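Local atomic coordinates of putative dimetal phosphatase (Danio rerio, PDB entry 2NXF), a protein that probably hydrolyses ADP-ribose and CDP-alcohols such as CDP-choline and CDP-glycerol at a centre of two metal ions. Residues 11-15 and 264-268; 129-135 and 202-208; 230-236 and 279-283. One frame throughout, in Å; residues are numbered along the deposited sequence. Where two conformers were deposited one is given.

Interaction 1: 11-15 and 264-268. With ZN (zinc ion), chain B; ZN (zinc ion), chain C; PO4 (phosphate ion), chain F.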
loop_
_atom_site.group_PDB
_atom_site.type_symbol
_atom_site.label_atom_id
_atom_site.label_comp_id
_atom_site.label_asym_id
_atom_site.label_seq_id
_atom_site.Cartn_x
_atom_site.Cartn_y
_atom_site.Cartn_z
ATOM N N ILE A 11 -7.872 4.397 -0.905
ATOM C CA ILE A 11 -7.150 5.612 -1.317
ATOM C C ILE A 11 -5.656 5.332 -1.136
ATOM O O ILE A 11 -5.283 4.507 -0.301
ATOM C CB ILE A 11 -7.613 6.849 -0.508
ATOM C CG1 ILE A 11 -7.260 8.164 -1.234
ATOM C CG2 ILE A 11 -7.108 6.787 0.952
ATOM C CD1 ILE A 11 -8.034 9.404 -0.683
ATOM N N ALA A 12 -4.822 5.980 -1.951
ATOM C CA ALA A 12 -3.371 5.743 -1.885
ATOM C C ALA A 12 -2.595 7.049 -1.946
ATOM O O ALA A 12 -2.979 7.973 -2.669
ATOM C CB ALA A 12 -2.933 4.847 -3.045
ATOM N N ASP A 13 -1.502 7.092 -1.189
ATOM C CA ASP A 13 -0.422 8.092 -1.410
ATOM C C ASP A 13 -0.952 9.519 -1.286
ATOM O O ASP A 13 -0.724 10.364 -2.173
ATOM C CB ASP A 13 0.302 7.857 -2.756
ATOM C CG ASP A 13 1.069 6.527 -2.771
ATOM O OD1 ASP A 13 2.256 6.537 -2.471
ATOM O OD2 ASP A 13 0.451 5.471 -2.995
ATOM N N VAL A 14 -1.665 9.776 -0.189
ATOM C CA VAL A 14 -2.121 11.146 0.131
ATOM C C VAL A 14 -0.882 12.068 0.223
ATOM O O VAL A 14 -0.816 13.123 -0.417
ATOM C CB VAL A 14 -2.952 11.169 1.438
ATOM C CG1 VAL A 14 -3.321 12.618 1.832
ATOM C CG2 VAL A 14 -4.223 10.307 1.306
ATOM N N GLN A 15 0.109 11.637 1.008
ATOM C CA GLN A 15 1.409 12.324 1.102
ATOM C C GLN A 15 1.279 13.806 1.439
ATOM O O GLN A 15 1.963 14.649 0.866
ATOM C CB GLN A 15 2.271 12.097 -0.161
ATOM C CG GLN A 15 3.284 11.001 0.094
ATOM C CD GLN A 15 3.914 10.435 -1.151
ATOM O OE1 GLN A 15 3.455 9.413 -1.686
ATOM N NE2 GLN A 15 4.972 11.079 -1.616
ATOM N N GLY A 264 -0.279 0.685 -3.639
ATOM C CA GLY A 264 -0.124 2.102 -4.003
ATOM C C GLY A 264 1.278 2.235 -4.580
ATOM O O GLY A 264 1.712 1.405 -5.407
ATOM N N HIS A 265 1.983 3.283 -4.146
ATOM C CA HIS A 265 3.414 3.522 -4.450
ATOM C C HIS A 265 3.674 4.046 -5.847
ATOM O O HIS A 265 4.343 5.070 -5.997
ATOM C CB HIS A 265 4.291 2.288 -4.133
ATOM C CG HIS A 265 5.773 2.558 -4.088
ATOM N ND1 HIS A 265 6.356 3.431 -3.190
ATOM C CD2 HIS A 265 6.796 1.985 -4.768
ATOM C CE1 HIS A 265 7.671 3.400 -3.330
ATOM N NE2 HIS A 265 7.969 2.535 -4.293
ATOM N N ASP A 266 3.182 3.353 -6.876
ATOM C CA ASP A 266 3.323 3.872 -8.239
ATOM C C ASP A 266 2.167 4.840 -8.462
ATOM O O ASP A 266 1.032 4.409 -8.722
ATOM C CB ASP A 266 3.279 2.722 -9.263
ATOM C CG ASP A 266 3.434 3.187 -10.691
ATOM O OD1 ASP A 266 3.441 4.414 -10.950
ATOM O OD2 ASP A 266 3.587 2.313 -11.579
ATOM N N HIS A 267 2.453 6.143 -8.364
ATOM C CA HIS A 267 1.380 7.158 -8.372
ATOM C C HIS A 267 0.634 7.220 -9.700
ATOM O O HIS A 267 -0.455 7.762 -9.755
ATOM C CB HIS A 267 1.944 8.550 -8.060
ATOM C CG HIS A 267 2.635 8.634 -6.731
ATOM N ND1 HIS A 267 3.611 9.572 -6.462
ATOM C CD2 HIS A 267 2.482 7.907 -5.596
ATOM C CE1 HIS A 267 4.038 9.409 -5.218
ATOM N NE2 HIS A 267 3.371 8.405 -4.670
ATOM N N ASP A 268 1.244 6.695 -10.770
ATOM C CA ASP A 268 0.597 6.624 -12.083
ATOM C C ASP A 268 -0.508 5.567 -12.135
ATOM O O ASP A 268 -1.367 5.611 -13.035
ATOM C CB ASP A 268 1.628 6.281 -13.155
ATOM C CG ASP A 268 2.474 7.479 -13.580
ATOM O OD1 ASP A 268 2.259 8.613 -13.089
ATOM O OD2 ASP A 268 3.342 7.280 -14.457
HETATM ZN ZN ZN B . 3.946 7.718 -2.609
HETATM ZN ZN ZN C . 5.674 5.016 -1.756
HETATM P P PO4 F . 7.163 7.985 -3.415
HETATM O O1 PO4 F . 7.159 7.676 -4.896
HETATM O O2 PO4 F . 8.256 8.993 -3.118
HETATM O O3 PO4 F . 5.884 8.672 -2.974
HETATM O O4 PO4 F . 7.325 6.735 -2.606
HETATM O O HOH W 1 4.974 6.061 -3.500
#
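The dinuclear zinc centre of the calcineurin-like metallophosphoesterase fold is built in part by D13 and Q15 on one loop and H265 and H267 on the other. D13, Q15 and H267 share one zinc ion, hence their close approach. D13 OD1 lies 2.1 Å from that zinc and Q15 OE1 2.0 Å. H267 NE2 lies 2.2 Å from the same ion. Q15 NE2 is held by D63 and makes a weak bond to phosphate O3. D13 OD1 sits in the plane of the H267 ring, at its edge, and the carboxylate is turned 67° from that ring. H265 N donates to D13 OD2 at 2.9 Å, on the syn side, tilted from the carboxylate plane and nearly straight (163°), so one aspartate ties the metal to the backbone of the second loop. H265 binds the second zinc through ND1 at 2.2 Å. Its CG lies anti to the backbone N (chi1 -165°), which brings ND1 to that ion. A water bridges both zinc ions and donates to H265 O at 2.8 Å. A phosphate, probably from the crystallisation liquor, spans the two zincs, O3 more closely than O4. D60 binds both ions, and N96 and H228 complete the second site. N198 holds H265 NE2 and E288 holds H267 ND1. The contact is buried where strands 6-11 and 258-263 run out into their loops, with helix 35-49 packed against I11.

Interaction 2: 129-135 and 202-208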
loop_
_atom_site.group_PDB
_atom_site.type_symbol
_atom_site.label_atom_id
_atom_site.label_comp_id
_atom_site.label_asym_id
_atom_site.label_seq_id
_atom_site.Cartn_x
_atom_site.Cartn_y
_atom_site.Cartn_z
ATOM N N ASP A 129 6.245 -10.456 16.127
ATOM C CA ASP A 129 7.425 -10.817 15.352
ATOM C C ASP A 129 8.089 -9.593 14.712
ATOM O O ASP A 129 8.971 -9.741 13.856
ATOM C CB ASP A 129 7.015 -11.812 14.261
ATOM C CG ASP A 129 6.282 -13.025 14.836
ATOM O OD1 ASP A 129 6.914 -13.759 15.617
ATOM O OD2 ASP A 129 5.080 -13.217 14.533
ATOM N N ASP A 130 7.662 -8.397 15.130
ATOM C CA ASP A 130 8.169 -7.118 14.575
ATOM C C ASP A 130 7.943 -6.978 13.058
ATOM O O ASP A 130 8.796 -6.461 12.337
ATOM C CB ASP A 130 9.648 -6.901 14.970
ATOM C CG ASP A 130 10.093 -5.436 14.880
ATOM O OD1 ASP A 130 9.242 -4.510 14.837
ATOM O OD2 ASP A 130 11.320 -5.217 14.872
ATOM N N ILE A 131 6.779 -7.439 12.587
ATOM C CA ILE A 131 6.368 -7.265 11.182
ATOM C C ILE A 131 4.954 -6.695 11.241
ATOM O O ILE A 131 4.106 -7.223 11.956
ATOM C CB ILE A 131 6.374 -8.627 10.409
ATOM C CG1 ILE A 131 7.785 -9.245 10.454
ATOM C CG2 ILE A 131 5.912 -8.461 8.950
ATOM C CD1 ILE A 131 7.798 -10.763 10.070
ATOM N N TYR A 132 4.715 -5.606 10.507
ATOM C CA TYR A 132 3.413 -4.950 10.564
ATOM C C TYR A 132 2.525 -5.538 9.466
ATOM O O TYR A 132 2.373 -4.979 8.376
ATOM C CB TYR A 132 3.551 -3.422 10.423
ATOM C CG TYR A 132 2.201 -2.751 10.472
ATOM C CD1 TYR A 132 1.441 -2.756 11.642
ATOM C CD2 TYR A 132 1.687 -2.103 9.331
ATOM C CE1 TYR A 132 0.155 -2.168 11.678
ATOM C CE2 TYR A 132 0.429 -1.497 9.362
ATOM C CZ TYR A 132 -0.323 -1.527 10.519
ATOM O OH TYR A 132 -1.566 -0.943 10.553
ATOM N N ALA A 133 1.963 -6.703 9.772
ATOM C CA ALA A 133 1.097 -7.417 8.857
ATOM C C ALA A 133 0.030 -8.076 9.686
ATOM O O ALA A 133 0.294 -8.576 10.805
ATOM C CB ALA A 133 1.888 -8.482 8.102
ATOM N N TYR A 134 -1.178 -8.099 9.135
ATOM C CA TYR A 134 -2.296 -8.708 9.856
ATOM C C TYR A 134 -3.398 -9.089 8.910
ATOM O O TYR A 134 -3.402 -8.652 7.768
ATOM C CB TYR A 134 -2.818 -7.797 10.963
ATOM C CG TYR A 134 -3.462 -6.474 10.541
ATOM C CD1 TYR A 134 -4.859 -6.354 10.479
ATOM C CD2 TYR A 134 -2.682 -5.337 10.261
ATOM C CE1 TYR A 134 -5.477 -5.151 10.153
ATOM C CE2 TYR A 134 -3.310 -4.113 9.922
ATOM C CZ TYR A 134 -4.698 -4.038 9.870
ATOM O OH TYR A 134 -5.335 -2.842 9.560
ATOM N N GLU A 135 -4.300 -9.942 9.393
ATOM C CA GLU A 135 -5.406 -10.400 8.570
ATOM C C GLU A 135 -6.644 -10.517 9.437
ATOM O O GLU A 135 -6.545 -10.785 10.637
ATOM C CB GLU A 135 -5.065 -11.739 7.885
ATOM C CG GLU A 135 -4.570 -12.852 8.826
ATOM C CD GLU A 135 -5.648 -13.808 9.295
ATOM O OE1 GLU A 135 -5.299 -14.746 10.073
ATOM O OE2 GLU A 135 -6.840 -13.627 8.919
ATOM N N SER A 202 9.856 -10.692 4.162
ATOM C CA SER A 202 10.697 -11.749 4.740
ATOM C C SER A 202 10.099 -13.146 4.501
ATOM O O SER A 202 8.879 -13.279 4.270
ATOM C CB SER A 202 10.942 -11.533 6.251
ATOM O OG SER A 202 9.768 -11.827 7.004
ATOM N N GLU A 203 10.956 -14.166 4.572
ATOM C CA GLU A 203 10.518 -15.541 4.479
ATOM C C GLU A 203 9.430 -15.800 5.542
ATOM O O GLU A 203 8.432 -16.493 5.282
ATOM C CB GLU A 203 11.722 -16.481 4.649
ATOM C CG GLU A 203 11.375 -17.937 4.680
ATOM C CD GLU A 203 12.591 -18.782 5.012
ATOM O OE1 GLU A 203 13.077 -18.717 6.167
ATOM O OE2 GLU A 203 13.068 -19.513 4.120
ATOM N N GLN A 204 9.621 -15.233 6.738
ATOM C CA GLN A 204 8.646 -15.429 7.813
ATOM C C GLN A 204 7.286 -14.865 7.397
ATOM O O GLN A 204 6.221 -15.510 7.591
ATOM C CB GLN A 204 9.127 -14.779 9.111
ATOM C CG GLN A 204 8.122 -14.916 10.255
ATOM C CD GLN A 204 8.652 -14.400 11.585
ATOM O OE1 GLN A 204 9.656 -13.683 11.649
ATOM N NE2 GLN A 204 7.975 -14.768 12.651
ATOM N N GLN A 205 7.313 -13.659 6.810
ATOM C CA GLN A 205 6.064 -13.034 6.361
ATOM C C GLN A 205 5.413 -13.826 5.218
ATOM O O GLN A 205 4.189 -14.002 5.189
ATOM C CB GLN A 205 6.272 -11.572 5.956
ATOM C CG GLN A 205 4.923 -10.865 5.670
ATOM C CD GLN A 205 5.028 -9.409 5.279
ATOM O OE1 GLN A 205 4.003 -8.787 4.984
ATOM N NE2 GLN A 205 6.254 -8.847 5.285
ATOM N N LEU A 206 6.219 -14.296 4.270
ATOM C CA LEU A 206 5.656 -15.061 3.138
ATOM C C LEU A 206 5.063 -16.393 3.578
ATOM O O LEU A 206 4.050 -16.846 3.023
ATOM C CB LEU A 206 6.720 -15.326 2.067
ATOM C CG LEU A 206 7.206 -14.058 1.363
ATOM C CD1 LEU A 206 8.540 -14.385 0.629
ATOM C CD2 LEU A 206 6.181 -13.518 0.409
ATOM N N GLN A 207 5.713 -17.043 4.547
ATOM C CA GLN A 207 5.225 -18.318 5.081
ATOM C C GLN A 207 3.864 -18.111 5.748
ATOM O O GLN A 207 2.953 -18.933 5.601
ATOM C CB GLN A 207 6.257 -18.930 6.037
ATOM C CG GLN A 207 7.444 -19.536 5.268
ATOM C CD GLN A 207 8.532 -20.138 6.152
ATOM O OE1 GLN A 207 8.718 -19.733 7.307
ATOM N NE2 GLN A 207 9.272 -21.097 5.601
ATOM N N TRP A 208 3.717 -16.993 6.456
ATOM C CA TRP A 208 2.434 -16.667 7.072
ATOM C C TRP A 208 1.348 -16.357 6.022
ATOM O O TRP A 208 0.231 -16.876 6.100
ATOM C CB TRP A 208 2.612 -15.507 8.057
ATOM C CG TRP A 208 1.352 -14.835 8.558
ATOM C CD1 TRP A 208 0.555 -15.220 9.618
ATOM C CD2 TRP A 208 0.784 -13.618 8.057
ATOM N NE1 TRP A 208 -0.481 -14.321 9.783
ATOM C CE2 TRP A 208 -0.361 -13.329 8.841
ATOM C CE3 TRP A 208 1.134 -12.745 7.015
ATOM C CZ2 TRP A 208 -1.162 -12.216 8.608
ATOM C CZ3 TRP A 208 0.330 -11.620 6.779
ATOM C CH2 TRP A 208 -0.800 -11.368 7.578
HETATM O O HOH W 2 10.658 -12.091 14.010
#
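The chain at 129-135 runs past the first turns of helix 203-219, and the backbones come nearest at I131 and Q205, with CA atoms 7.5 Å apart. In this calcineurin-like fold the helix packs on the loop leading into strand 134-139 and on the start of that strand. S202 is the N-cap of the helix. Its OG accepts from Q205 N at 3.1 Å, and D151 is a further partner of that hydroxyl. I131 reaches the helix with two branches. CD1 lies 3.8 Å from S202 OG and also meets the amide of Q204. CG2 rests against the amide end of Q205, 3.7 Å from NE2. The Q205 chain is fully extended, and its amide is held by D148 through OE1 and by D151 through NE2. A133 CB lies 3.8 Å from Q205 OE1. The amide is therefore fixed from outside the contact and offers I131 and A133 a set surface. At the exposed end of the contact, D129 and Q204 cross at about a right angle, their carboxylate and amide planes 56° apart. A water there donates to both D129 O and Q204 OE1. W208 fills the other end. With chi1 at 167° the indole extends from the helix to A133 and E135. CZ3 meets A133 CB at 3.7 Å, and the atoms Y134 C and E135 N lie near the ring plane at its edge. E135 bends at chi2 (95°) and its carboxylate turns to S124 and R143, while E135 CG packs 3.5 Å from W208 CZ2.

Interaction 3: 230-236 and 279-283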
loop_
_atom_site.group_PDB
_atom_site.type_symbol
_atom_site.label_atom_id
_atom_site.label_comp_id
_atom_site.label_asym_id
_atom_site.label_seq_id
_atom_site.Cartn_x
_atom_site.Cartn_y
_atom_site.Cartn_z
ATOM N N PRO A 230 3.474 -2.735 -5.218
ATOM C CA PRO A 230 2.962 -3.723 -6.182
ATOM C C PRO A 230 3.961 -4.867 -6.387
ATOM O O PRO A 230 5.166 -4.713 -6.116
ATOM C CB PRO A 230 2.812 -2.910 -7.476
ATOM C CG PRO A 230 3.808 -1.802 -7.354
ATOM C CD PRO A 230 3.808 -1.454 -5.868
ATOM N N VAL A 231 3.447 -6.001 -6.863
ATOM C CA VAL A 231 4.306 -7.166 -7.116
ATOM C C VAL A 231 4.206 -7.717 -8.540
ATOM O O VAL A 231 5.041 -8.523 -8.947
ATOM C CB VAL A 231 4.073 -8.309 -6.091
ATOM C CG1 VAL A 231 4.391 -7.845 -4.639
ATOM C CG2 VAL A 231 2.622 -8.866 -6.210
ATOM N N HIS A 232 3.213 -7.285 -9.320
ATOM C CA HIS A 232 3.097 -7.823 -10.690
ATOM C C HIS A 232 3.615 -6.798 -11.701
ATOM O O HIS A 232 3.119 -5.679 -11.749
ATOM C CB HIS A 232 1.654 -8.220 -11.017
ATOM C CG HIS A 232 1.558 -9.207 -12.139
ATOM N ND1 HIS A 232 2.124 -8.981 -13.379
ATOM C CD2 HIS A 232 0.980 -10.429 -12.204
ATOM C CE1 HIS A 232 1.896 -10.027 -14.157
ATOM N NE2 HIS A 232 1.205 -10.920 -13.468
ATOM N N PRO A 233 4.627 -7.180 -12.509
ATOM C CA PRO A 233 5.171 -6.250 -13.494
ATOM C C PRO A 233 4.157 -5.643 -14.483
ATOM O O PRO A 233 4.437 -4.585 -15.056
ATOM C CB PRO A 233 6.208 -7.101 -14.255
ATOM C CG PRO A 233 6.583 -8.159 -13.315
ATOM C CD PRO A 233 5.347 -8.472 -12.519
ATOM N N CYS A 234 3.015 -6.309 -14.701
ATOM C CA CYS A 234 1.962 -5.763 -15.589
ATOM C C CYS A 234 1.168 -4.637 -14.942
ATOM O O CYS A 234 0.449 -3.906 -15.630
ATOM C CB CYS A 234 0.978 -6.839 -16.087
ATOM S SG CYS A 234 0.248 -7.950 -14.842
ATOM N N ALA A 235 1.300 -4.507 -13.625
ATOM C CA ALA A 235 0.461 -3.586 -12.851
ATOM C C ALA A 235 1.173 -2.344 -12.342
ATOM O O ALA A 235 0.553 -1.510 -11.683
ATOM C CB ALA A 235 -0.205 -4.334 -11.669
ATOM N N ALA A 236 2.467 -2.207 -12.638
ATOM C CA ALA A 236 3.226 -1.057 -12.129
ATOM C C ALA A 236 4.522 -0.916 -12.897
ATOM O O ALA A 236 4.993 -1.871 -13.501
ATOM C CB ALA A 236 3.535 -1.231 -10.661
ATOM N N GLN A 279 -6.592 -10.527 -9.786
ATOM C CA GLN A 279 -6.515 -9.161 -10.274
ATOM C C GLN A 279 -5.486 -8.381 -9.467
ATOM O O GLN A 279 -5.523 -8.408 -8.240
ATOM C CB GLN A 279 -7.894 -8.521 -10.126
ATOM C CG GLN A 279 -7.952 -7.065 -10.435
ATOM C CD GLN A 279 -8.054 -6.816 -11.915
ATOM O OE1 GLN A 279 -8.967 -7.331 -12.577
ATOM N NE2 GLN A 279 -7.126 -6.014 -12.455
ATOM N N HIS A 280 -4.583 -7.683 -10.155
ATOM C CA HIS A 280 -3.677 -6.739 -9.492
ATOM C C HIS A 280 -4.133 -5.333 -9.781
ATOM O O HIS A 280 -4.431 -4.998 -10.936
ATOM C CB HIS A 280 -2.237 -6.973 -9.950
ATOM C CG HIS A 280 -1.699 -8.287 -9.474
ATOM N ND1 HIS A 280 -0.849 -8.386 -8.400
ATOM C CD2 HIS A 280 -1.983 -9.558 -9.856
ATOM C CE1 HIS A 280 -0.598 -9.663 -8.159
ATOM N NE2 HIS A 280 -1.265 -10.396 -9.035
ATOM N N ILE A 281 -4.231 -4.532 -8.721
ATOM C CA ILE A 281 -4.665 -3.148 -8.851
ATOM C C ILE A 281 -3.642 -2.259 -8.155
ATOM O O ILE A 281 -3.337 -2.452 -6.973
ATOM C CB ILE A 281 -6.047 -2.910 -8.191
ATOM C CG1 ILE A 281 -7.093 -3.886 -8.750
ATOM C CG2 ILE A 281 -6.504 -1.445 -8.367
ATOM C CD1 ILE A 281 -8.348 -3.986 -7.873
ATOM N N THR A 282 -3.095 -1.298 -8.893
ATOM C CA THR A 282 -2.220 -0.297 -8.299
ATOM C C THR A 282 -2.945 1.039 -8.379
ATOM O O THR A 282 -3.186 1.546 -9.459
ATOM C CB THR A 282 -0.855 -0.228 -9.023
ATOM O OG1 THR A 282 -0.270 -1.536 -9.043
ATOM C CG2 THR A 282 0.118 0.768 -8.308
ATOM N N LEU A 283 -3.325 1.567 -7.221
ATOM C CA LEU A 283 -4.124 2.780 -7.175
ATOM C C LEU A 283 -3.317 4.015 -7.519
ATOM O O LEU A 283 -2.198 4.203 -7.018
ATOM C CB LEU A 283 -4.717 2.958 -5.774
ATOM C CG LEU A 283 -5.789 1.957 -5.364
ATOM C CD1 LEU A 283 -6.075 2.136 -3.877
ATOM C CD2 LEU A 283 -7.067 2.167 -6.210
HETATM O O HOH W 3 0.833 -6.111 -8.004
#
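H232 and H280 form a T-shaped pair, the edge of H232 turned to the face of H280. The ring centroids are 5.0 Å apart, their planes at 63°. H232 CB also makes a CH-pi contact over that face, 3.7 Å from the H280 ring centroid. H280 CG, beside its backbone N (chi1 -68°), places the ring there. V231 CG2 comes to the edge of the same ring, 3.8 Å from CE1. A235 CB packs on H280 CB. T282 OG1 donates to A235 O at 2.8 Å, from above the carbonyl plane, and P230 CB lies 3.7 Å from T282 OG1. A water joins V231 N to H280 ND1. Replacing H280 with an alanine would probably leave H232 without the ring face it packs on and take from the water its side-chain partner. The next shell sets the H232 ring. C234 N donates to H232 ND1 nearly in the ring plane, within a type I turn from H232 to A235, and D274 hydrogen-bonds to H232 NE2. The disulfide from C234 to C272 ties this turn to strand 270-273. The loop lies over strand 279-282, with helix 245-253 touching H280 through L252 and strand 258-263 touching V231 through F261.

Interactions 1 and 3 are neighbours, their centres about 13 Å apart. They touch where G264 O meets T282 CG2 and where D266 packs on A236. Interaction 2 is more remote, with centres about 23 Å from interaction 1 and 21 Å from interaction 3. Along the chain, 129-135 and 202-208 both fall between the two halves of interaction 1. The segments of interactions 1 and 3 alternate. Interactions 2 and 3 reach the same mixed sheet, through strands 134-139 and 279-282. Interaction 1 links the loop after strand 6-11 of the other large sheet to the loop after strand 258-263, so the zinc centre lies where loops from the two sheets meet, as is usual for this family.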